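Local coordinates for protein N-deoxyribosyltransferase (Bacillus psychrosaccharolyticus, PDB 6EVS) that catalyses the transfer of 2-deoxyribose from one nucleobase to another, a reaction used to make modified nucleosides, at residues Phe10-Glu13 against Glu14-Lys17; Phe56-Asp59 against Leu60-Lys64. One frame throughout, in Å; residues are numbered along the deposited sequence.

Contact 1 of 2, residues Phe10-Glu13 against Glu14-Lys17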
loop_
_atom_site.group_PDB
_atom_site.type_symbol
_atom_site.label_atom_id
_atom_site.label_comp_id
_atom_site.label_asym_id
_atom_site.label_seq_id
_atom_site.Cartn_x
_atom_site.Cartn_y
_atom_site.Cartn_z
ATOM N N PHE A 10 21.291 9.608 16.599
ATOM C CA PHE A 10 22.593 10.239 16.375
ATOM C C PHE A 10 22.759 11.405 17.334
ATOM O O PHE A 10 23.227 12.484 16.959
ATOM C CB PHE A 10 22.775 10.685 14.920
ATOM C CG PHE A 10 21.606 11.447 14.351
ATOM C CD1 PHE A 10 21.597 12.837 14.356
ATOM C CD2 PHE A 10 20.529 10.776 13.792
ATOM C CE1 PHE A 10 20.532 13.549 13.828
ATOM C CE2 PHE A 10 19.460 11.472 13.251
ATOM C CZ PHE A 10 19.457 12.866 13.272
ATOM N N PHE A 11 22.396 11.190 18.597
ATOM C CA PHE A 11 22.187 12.282 19.533
ATOM C C PHE A 11 23.239 12.364 20.622
ATOM O O PHE A 11 23.267 13.369 21.339
ATOM C CB PHE A 11 20.795 12.171 20.174
ATOM C CG PHE A 11 19.709 11.875 19.182
ATOM C CD1 PHE A 11 19.689 12.530 17.961
ATOM C CD2 PHE A 11 18.747 10.918 19.444
ATOM C CE1 PHE A 11 18.706 12.242 17.014
ATOM C CE2 PHE A 11 17.760 10.639 18.508
ATOM C CZ PHE A 11 17.746 11.299 17.295
ATOM N N ASN A 12 24.086 11.344 20.776
ATOM C CA ASN A 12 25.221 11.424 21.694
ATOM C C ASN A 12 26.416 10.771 21.009
ATOM O O ASN A 12 26.304 10.220 19.912
ATOM C CB ASN A 12 24.900 10.787 23.059
ATOM C CG ASN A 12 24.610 9.284 22.960
ATOM O OD1 ASN A 12 25.356 8.536 22.333
ATOM N ND2 ASN A 12 23.526 8.844 23.586
ATOM N N GLU A 13 27.569 10.827 21.676
ATOM C CA GLU A 13 28.819 10.408 21.049
ATOM C C GLU A 13 28.802 8.948 20.637
ATOM O O GLU A 13 29.393 8.585 19.616
ATOM C CB GLU A 13 29.977 10.638 22.005
ATOM C CG GLU A 13 30.374 12.054 22.166
ATOM C CD GLU A 13 31.683 12.140 22.903
ATOM O OE1 GLU A 13 31.657 12.061 24.150
ATOM O OE2 GLU A 13 32.730 12.238 22.234
ATOM N N GLU A 14 28.181 8.088 21.446
ATOM C CA GLU A 14 28.186 6.656 21.167
ATOM C C GLU A 14 27.314 6.333 19.959
ATOM O O GLU A 14 27.728 5.594 19.060
ATOM C CB GLU A 14 27.713 5.886 22.402
ATOM C CG GLU A 14 27.929 4.389 22.331
ATOM C CD GLU A 14 29.391 4.027 22.178
ATOM O OE1 GLU A 14 29.705 3.118 21.376
ATOM O OE2 GLU A 14 30.224 4.655 22.857
ATOM N N GLN A 15 26.101 6.883 19.920
ATOM C CA GLN A 15 25.252 6.677 18.758
ATOM C C GLN A 15 25.927 7.219 17.504
ATOM O O GLN A 15 25.915 6.573 16.450
ATOM C CB GLN A 15 23.889 7.330 18.985
ATOM C CG GLN A 15 23.270 7.011 20.336
ATOM C CD GLN A 15 22.003 7.801 20.618
ATOM O OE1 GLN A 15 21.173 7.407 21.445
ATOM N NE2 GLN A 15 21.846 8.916 19.927
ATOM N N LEU A 16 26.567 8.384 17.608
ATOM C CA LEU A 16 27.261 8.950 16.452
ATOM C C LEU A 16 28.401 8.056 15.984
ATOM O O LEU A 16 28.645 7.951 14.775
ATOM C CB LEU A 16 27.807 10.332 16.790
ATOM C CG LEU A 16 26.781 11.440 16.833
ATOM C CD1 LEU A 16 27.352 12.597 17.638
ATOM C CD2 LEU A 16 26.432 11.883 15.421
ATOM N N LYS A 17 29.108 7.412 16.918
ATOM C CA LYS A 17 30.165 6.493 16.523
ATOM C C LYS A 17 29.614 5.372 15.641
ATOM O O LYS A 17 30.155 5.093 14.565
ATOM C CB LYS A 17 30.855 5.923 17.757
ATOM C CG LYS A 17 31.645 4.647 17.499
ATOM C CD LYS A 17 32.369 4.181 18.764
ATOM C CE LYS A 17 33.030 5.356 19.465
ATOM N NZ LYS A 17 33.358 5.059 20.896
#
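Asn12 OD1 meets the N-H groups of Glu14 and Gln15, in the opening turn of helix 13-28, which makes Asn12 its N-cap. The straighter of its two bonds comes from Gln15 N, 3.0 Å from OD1 with an N-H...O angle of 173°; Glu14 N, at the same 3.0 Å from OD1, points less well and gives a weak bond. The Asn12 CG lies between its own backbone N and carbonyl carbon (chi1 63°), and this folds the carboxamide back over the opening turn. Asparagine suits the place because its short side chain brings a carbonyl oxygen to amides that have no preceding turn to bond to.

From there the main chain takes over. Leu16 N donates to Asn12 O over 3.0 Å, nearly straight at 164°, and Lys17 N donates to Glu13 O, also 3.0 Å away. Gln15 turns its side chain toward the loop at Phe11, crossing that of Asn12 at about a right angle, and touches Pro9 and Asp78 besides. Leu16 CD2 rests 3.9 Å from Phe10 CB, and both side chains also touch Arg37. Within the loop, Phe11 CE1 sits over the centre of the Phe10 ring, 3.7 Å above its plane. Exposed Glu14 and Lys17 face each other one turn apart in a long salt bridge, OE2 to NZ 3.7 Å.

The chemistry implies that the helix is capped at Asn12 and begins with Glu13: one carboxamide oxygen serves two leading amides, and the acidic side chains of Glu13 and Glu14 probably sit favourably near the positive end of the helix dipole.

Contact 2 of 2, residues Phe56-Asp59 against Leu60-Lys64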
loop_
_atom_site.group_PDB
_atom_site.type_symbol
_atom_site.label_atom_id
_atom_site.label_comp_id
_atom_site.label_asym_id
_atom_site.label_seq_id
_atom_site.Cartn_x
_atom_site.Cartn_y
_atom_site.Cartn_z
ATOM N N PHE A 56 10.824 15.675 8.609
ATOM C CA PHE A 56 9.926 14.528 8.527
ATOM C C PHE A 56 9.689 14.122 7.078
ATOM O O PHE A 56 9.869 12.957 6.706
ATOM C CB PHE A 56 8.599 14.858 9.213
ATOM C CG PHE A 56 7.625 13.713 9.210
ATOM C CD1 PHE A 56 7.665 12.735 10.206
ATOM C CD2 PHE A 56 6.685 13.616 8.226
ATOM C CE1 PHE A 56 6.751 11.670 10.199
ATOM C CE2 PHE A 56 5.769 12.538 8.192
ATOM C CZ PHE A 56 5.819 11.563 9.188
ATOM N N LYS A 57 9.314 15.090 6.239
ATOM C CA LYS A 57 8.976 14.777 4.854
ATOM C C LYS A 57 10.191 14.269 4.100
ATOM O O LYS A 57 10.096 13.298 3.352
ATOM C CB LYS A 57 8.392 16.008 4.158
ATOM C CG LYS A 57 6.996 16.348 4.612
ATOM C CD LYS A 57 6.462 17.598 3.884
ATOM C CE LYS A 57 5.001 17.847 4.227
ATOM N NZ LYS A 57 4.239 18.513 3.125
ATOM N N ASN A 58 11.359 14.884 4.322
ATOM C CA ASN A 58 12.539 14.441 3.594
ATOM C C ASN A 58 12.959 13.051 4.039
ATOM O O ASN A 58 13.372 12.223 3.215
ATOM C CB ASN A 58 13.690 15.432 3.792
ATOM C CG ASN A 58 14.821 15.208 2.808
ATOM O OD1 ASN A 58 14.584 14.857 1.645
ATOM N ND2 ASN A 58 16.053 15.403 3.261
ATOM N N ASP A 59 12.859 12.781 5.341
ATOM C CA ASP A 59 13.239 11.470 5.872
ATOM C C ASP A 59 12.338 10.383 5.305
ATOM O O ASP A 59 12.817 9.376 4.764
ATOM C CB ASP A 59 13.162 11.479 7.403
ATOM C CG ASP A 59 14.351 12.185 8.060
ATOM O OD1 ASP A 59 15.244 12.677 7.330
ATOM O OD2 ASP A 59 14.383 12.241 9.302
ATOM N N LEU A 60 11.019 10.570 5.437
ATOM C CA LEU A 60 10.061 9.599 4.916
ATOM C C LEU A 60 10.228 9.399 3.410
ATOM O O LEU A 60 10.240 8.261 2.923
ATOM C CB LEU A 60 8.636 10.047 5.250
ATOM C CG LEU A 60 7.502 9.054 5.008
ATOM C CD1 LEU A 60 7.789 7.719 5.709
ATOM C CD2 LEU A 60 6.176 9.642 5.473
ATOM N N GLU A 61 10.377 10.488 2.650
ATOM C CA GLU A 61 10.610 10.340 1.217
ATOM C C GLU A 61 11.862 9.506 0.943
ATOM O O GLU A 61 11.891 8.719 -0.014
ATOM C CB GLU A 61 10.706 11.712 0.536
ATOM C CG GLU A 61 10.354 11.665 -0.936
ATOM C CD GLU A 61 8.894 11.305 -1.178
ATOM O OE1 GLU A 61 8.581 10.815 -2.275
ATOM O OE2 GLU A 61 8.056 11.500 -0.270
ATOM N N HIS A 62 12.899 9.624 1.790
ATOM C CA HIS A 62 14.095 8.837 1.530
ATOM C C HIS A 62 13.966 7.392 2.005
ATOM O O HIS A 62 14.684 6.522 1.499
ATOM C CB HIS A 62 15.322 9.515 2.130
ATOM C CG HIS A 62 15.874 10.583 1.245
ATOM N ND1 HIS A 62 15.402 11.878 1.266
ATOM C CD2 HIS A 62 16.805 10.538 0.262
ATOM C CE1 HIS A 62 16.065 12.599 0.377
ATOM N NE2 HIS A 62 16.913 11.809 -0.256
ATOM N N ILE A 63 13.054 7.105 2.930
ATOM C CA ILE A 63 12.719 5.704 3.177
ATOM C C ILE A 63 12.040 5.121 1.951
ATOM O O ILE A 63 12.320 3.985 1.544
ATOM C CB ILE A 63 11.821 5.555 4.420
ATOM C CG1 ILE A 63 12.469 6.147 5.668
ATOM C CG2 ILE A 63 11.474 4.082 4.642
ATOM C CD1 ILE A 63 11.566 5.972 6.879
ATOM N N LYS A 64 11.142 5.898 1.338
ATOM C CA LYS A 64 10.446 5.446 0.132
ATOM C C LYS A 64 11.403 5.290 -1.046
ATOM O O LYS A 64 11.249 4.364 -1.862
ATOM C CB LYS A 64 9.325 6.425 -0.201
ATOM C CG LYS A 64 8.140 6.305 0.732
ATOM C CD LYS A 64 7.328 7.586 0.779
ATOM C CE LYS A 64 6.129 7.406 1.698
ATOM N NZ LYS A 64 5.152 8.525 1.615
#
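The His62 imidazole presents its ND1 edge to the backbone of Asn58, one turn earlier: ND1 donates to Asn58 O over 2.8 Å, and that oxygen lies only 1° out of the ring plane. The Asn58 amide stands almost perpendicular to the ring, 89° between planes, with OD1 3.0 Å from His62 CE1. The Phe34 ring stacks with the imidazole, while Trp65 meets it edge-to-face. At the other nitrogen, NE2 is hydrogen-bonded to Thr131 O of a second subunit; with carbonyl oxygens at both nitrogens, a doubly protonated ring would be favoured.

Asn58 O also accepts the main-chain N-H of His62 at 3.0 Å, the two donors arriving from opposite faces of its carbonyl plane. Histidine suits the site because its ring carries two nitrogens, one for each carbonyl; CG beside the backbone N (chi1 -83°) brings ND1 back to the preceding turn. Phe56 and Leu60 run side by side, CE2 to CD2 4.0 Å, as apolar residues where a third subunit packs. Lys57 reaches out to Asp112 O of the second subunit.

The bonds from Leu60 N to Phe56 O, Glu61 N to Lys57 O and Ile63 N to Asp59 O are the i to i+4 ladder of an alpha-helix, here one at a subunit interface of a six-chain assembly.

How the contacts relate
Contact 1 comes first along the chain, where the loop after strand 3-7 enters helix 13-28; contact 2 follows in the latter part of helix 49-65, just ahead of strand 68-72. Their centres are 21 Å apart and their nearest atoms about 6 Å, without touching. Strands 3-7 and 68-72 are neighbours in the five-stranded parallel sheet, to which both helices connect: helix 13-28 leads on to strand 32-34, and helix 49-65 comes between strands 32-34 and 68-72 along the chain. Contact 1 is a surface feature touched by no other subunit of the assembly, whereas contact 2 is buried against two, so one begins a helix and the other joins chains.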